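Local coordinates for EAL/GGDEF domain protein (Methylococcus capsulatus, PDB 3ICL) that belongs to the GGDEF domain family, an alpha/beta fold in which a central mixed beta sheet is packed between helices, at residues D72-I77 with F82-N87. The protein carries 1 engineered substitution. Sequence-based numbering, arbitrary orientation.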
ATOM      1  N   ASP A  72      -6.885  -6.607   7.879  1.00 25.51           N
ATOM      2  CA  ASP A  72      -6.236  -5.392   7.389  1.00 17.22           C
ATOM      3  C   ASP A  72      -7.091  -4.815   6.262  1.00 21.26           C
ATOM      4  O   ASP A  72      -7.897  -5.528   5.663  1.00 26.34           O
ATOM      5  CB  ASP A  72      -4.830  -5.693   6.853  1.00 17.22           C
ATOM      6  CG  ASP A  72      -3.864  -6.132   7.942  1.00 21.49           C
ATOM      7  OD1 ASP A  72      -4.132  -5.859   9.134  1.00 22.39           O
ATOM      8  OD2 ASP A  72      -2.824  -6.734   7.600  1.00 20.30           O
ATOM      9  N   THR A  73      -6.914  -3.529   5.968  1.00 24.68           N
ATOM     10  CA  THR A  73      -7.685  -2.884   4.912  1.00 21.44           C
ATOM     11  C   THR A  73      -6.778  -2.265   3.857  1.00 19.57           C
ATOM     12  O   THR A  73      -5.735  -1.691   4.178  1.00 12.87           O
ATOM     13  CB  THR A  73      -8.600  -1.781   5.488  1.00 31.38           C
ATOM     14  OG1 THR A  73      -9.455  -2.347   6.484  1.00 32.64           O
ATOM     15  CG2 THR A  73      -9.466  -1.169   4.392  1.00 33.62           C
ATOM     16  N   VAL A  74      -7.180  -2.394   2.597  1.00 20.25           N
ATOM     17  CA  VAL A  74      -6.430  -1.847   1.473  1.00 18.67           C
ATOM     18  C   VAL A  74      -7.385  -0.993   0.645  1.00 20.35           C
ATOM     19  O   VAL A  74      -8.527  -1.384   0.418  1.00 27.25           O
ATOM     20  CB  VAL A  74      -5.864  -2.977   0.578  1.00 17.01           C
ATOM     21  CG1 VAL A  74      -5.068  -2.389  -0.563  1.00 22.05           C
ATOM     22  CG2 VAL A  74      -5.008  -3.922   1.406  1.00 13.99           C
ATOM     23  N   ALA A  75      -6.927   0.172   0.205  1.00 15.92           N
ATOM     24  CA  ALA A  75      -7.761   1.063  -0.601  1.00 16.38           C
ATOM     25  C   ALA A  75      -6.898   1.853  -1.581  1.00 17.20           C
ATOM     26  O   ALA A  75      -5.778   2.238  -1.262  1.00 18.31           O
ATOM     27  CB  ALA A  75      -8.541   2.010   0.302  1.00 16.40           C
ATOM     28  N   ARG A  76      -7.435   2.102  -2.771  1.00 14.05           N
ATOM     29  CA  ARG A  76      -6.713   2.822  -3.813  1.00 15.22           C
ATOM     30  C   ARG A  76      -6.820   4.335  -3.643  1.00 18.50           C
ATOM     31  O   ARG A  76      -7.801   4.838  -3.093  1.00 18.56           O
ATOM     32  CB  ARG A  76      -7.266   2.412  -5.186  1.00 13.76           C
ATOM     33  CG  ARG A  76      -6.483   2.936  -6.387  1.00 21.93           C
ATOM     34  CD  ARG A  76      -6.890   2.194  -7.659  1.00 23.80           C
ATOM     35  NE  ARG A  76      -8.276   2.454  -8.041  1.00 23.90           N
ATOM     36  CZ  ARG A  76      -8.642   3.317  -8.985  1.00 26.91           C
ATOM     37  NH1 ARG A  76      -7.723   4.004  -9.651  1.00 25.98           N
ATOM     38  NH2 ARG A  76      -9.926   3.496  -9.262  1.00 30.70           N
ATOM     39  N   ILE A  77      -5.805   5.057  -4.103  1.00 18.02           N
ATOM     40  CA  ILE A  77      -5.833   6.510  -4.027  1.00 20.44           C
ATOM     41  C   ILE A  77      -4.902   7.123  -5.063  1.00 18.05           C
ATOM     42  O   ILE A  77      -3.909   6.515  -5.460  1.00 17.66           O
ATOM     43  CB  ILE A  77      -5.459   7.021  -2.604  1.00 16.23           C
ATOM     44  CG1 ILE A  77      -5.785   8.516  -2.489  1.00 15.11           C
ATOM     45  CG2 ILE A  77      -3.980   6.780  -2.317  1.00 10.52           C
ATOM     46  CD1 ILE A  77      -5.578   9.082  -1.098  1.00 26.32           C
ATOM     47  N   PHE A  82      -1.829   2.928  -3.268  1.00 15.81           N
ATOM     48  CA  PHE A  82      -2.680   2.148  -2.378  1.00 18.15           C
ATOM     49  C   PHE A  82      -2.311   2.446  -0.927  1.00 17.79           C
ATOM     50  O   PHE A  82      -1.128   2.508  -0.581  1.00 16.13           O
ATOM     51  CB  PHE A  82      -2.493   0.648  -2.641  1.00 13.43           C
ATOM     52  CG  PHE A  82      -2.972   0.195  -3.993  1.00 16.64           C
ATOM     53  CD1 PHE A  82      -4.297  -0.180  -4.187  1.00 19.04           C
ATOM     54  CD2 PHE A  82      -2.099   0.147  -5.075  1.00 19.11           C
ATOM     55  CE1 PHE A  82      -4.745  -0.596  -5.440  1.00 16.90           C
ATOM     56  CE2 PHE A  82      -2.540  -0.271  -6.331  1.00 22.00           C
ATOM     57  CZ  PHE A  82      -3.865  -0.640  -6.511  1.00 18.97           C
ATOM     58  N   THR A  83      -3.318   2.656  -0.086  1.00 13.06           N
ATOM     59  CA  THR A  83      -3.065   2.892   1.330  1.00 17.81           C
ATOM     60  C   THR A  83      -3.393   1.579   2.014  1.00 17.77           C
ATOM     61  O   THR A  83      -4.491   1.043   1.872  1.00 17.07           O
ATOM     62  CB  THR A  83      -3.943   4.003   1.920  1.00 17.35           C
ATOM     63  OG1 THR A  83      -5.309   3.766   1.572  1.00 19.95           O
ATOM     64  CG2 THR A  83      -3.488   5.371   1.399  1.00 15.96           C
ATOM     65  N   ILE A  84      -2.422   1.064   2.749  1.00 15.06           N
ATOM     66  CA  ILE A  84      -2.562  -0.210   3.427  1.00 15.42           C
ATOM     67  C   ILE A  84      -2.538  -0.053   4.943  1.00 17.50           C
ATOM     68  O   ILE A  84      -1.563   0.426   5.517  1.00 14.74           O
ATOM     69  CB  ILE A  84      -1.422  -1.139   2.963  1.00 12.74           C
ATOM     70  CG1 ILE A  84      -1.551  -1.344   1.451  1.00 11.88           C
ATOM     71  CG2 ILE A  84      -1.445  -2.447   3.735  1.00 18.71           C
ATOM     72  CD1 ILE A  84      -0.250  -1.679   0.753  1.00 27.34           C
ATOM     73  N   LEU A  85      -3.623  -0.462   5.583  1.00 10.61           N
ATOM     74  CA  LEU A  85      -3.743  -0.380   7.032  1.00 14.19           C
ATOM     75  C   LEU A  85      -3.484  -1.724   7.693  1.00 15.43           C
ATOM     76  O   LEU A  85      -4.168  -2.705   7.407  1.00 15.85           O
ATOM     77  CB  LEU A  85      -5.147   0.107   7.413  1.00 18.40           C
ATOM     78  CG  LEU A  85      -5.641  -0.125   8.845  1.00 21.35           C
ATOM     79  CD1 LEU A  85      -4.704   0.526   9.862  1.00 22.60           C
ATOM     80  CD2 LEU A  85      -7.051   0.442   8.974  1.00 24.83           C
ATOM     81  N   LEU A  86      -2.481  -1.767   8.565  1.00 16.45           N
ATOM     82  CA  LEU A  86      -2.173  -2.982   9.303  1.00 20.32           C
ATOM     83  C   LEU A  86      -2.835  -2.783  10.666  1.00 22.43           C
ATOM     84  O   LEU A  86      -2.368  -2.014  11.503  1.00 22.99           O
ATOM     85  CB  LEU A  86      -0.659  -3.168   9.437  1.00 17.54           C
ATOM     86  CG  LEU A  86       0.092  -3.237   8.101  1.00 18.32           C
ATOM     87  CD1 LEU A  86       1.535  -3.611   8.365  1.00 16.76           C
ATOM     88  CD2 LEU A  86      -0.551  -4.262   7.167  1.00 12.87           C
ATOM     89  N   ASN A  87      -3.945  -3.483  10.859  1.00 15.14           N
ATOM     90  CA  ASN A  87      -4.755  -3.378  12.070  1.00 21.31           C
ATOM     91  C   ASN A  87      -4.151  -4.144  13.247  1.00 20.17           C
ATOM     92  O   ASN A  87      -4.671  -5.186  13.653  1.00 22.12           O
ATOM     93  CB  ASN A  87      -6.160  -3.891  11.734  1.00 20.45           C
ATOM     94  CG  ASN A  87      -7.173  -3.590  12.813  1.00 33.98           C
ATOM     95  OD1 ASN A  87      -6.972  -2.708  13.647  1.00 33.43           O
ATOM     96  ND2 ASN A  87      -8.285  -4.315  12.788  1.00 41.01           N
TER
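F82 brings the CD1-CE1 part of its ring obliquely to R76 in a non-hydrogen-bonded antiparallel pair: CE1 of F82 lies 3.9 Å from CB of R76, and CD1 reaches back to the R76 CA. Only the aliphatic part of R76 takes part; its guanidinium leads away to a salt bridge with D2. V74 CG1 completes this face, 4.3 Å from F82 CD1 and 4.2 Å from CG1 of I84, beside which V74 points the same way. On the other face, T83 sets CG2 against CG2 of I77 at 4.0 Å, while its OG1, turned between backbone N and carbonyl carbon (chi1 50°), is bound by R10. T83 and A75 exchange two backbone hydrogen bonds, T83 N to A75 O being 2.8 Å; T73 and L85 form a second such pair. D72 closes the far end. Its CG swings beside its own backbone N (chi1 -67°), which brings OD1 to N87 N at 2.9 Å, the N-H coming from above the carboxylate plane. OD2 of D72 lies 3.4 Å from L86 CD2 and is salt-bridged to R69; each carboxylate oxygen thus has a polar partner. The strands form a beta hairpin; the family's signature motif, here Gly-Gly-Asp-Lys-Phe, spans the turn and the start of strand 81-86, F82 being its last residue. Strand 73-77 is the outermost strand on its side of the sheet, and 81-86 bonds onward to 32-38. V74, F82 and I84 pack on I64 of helix 50-67, whereas A75 and T83 meet F13 of helix 10-23, leaving the hairpin clasped between two helices.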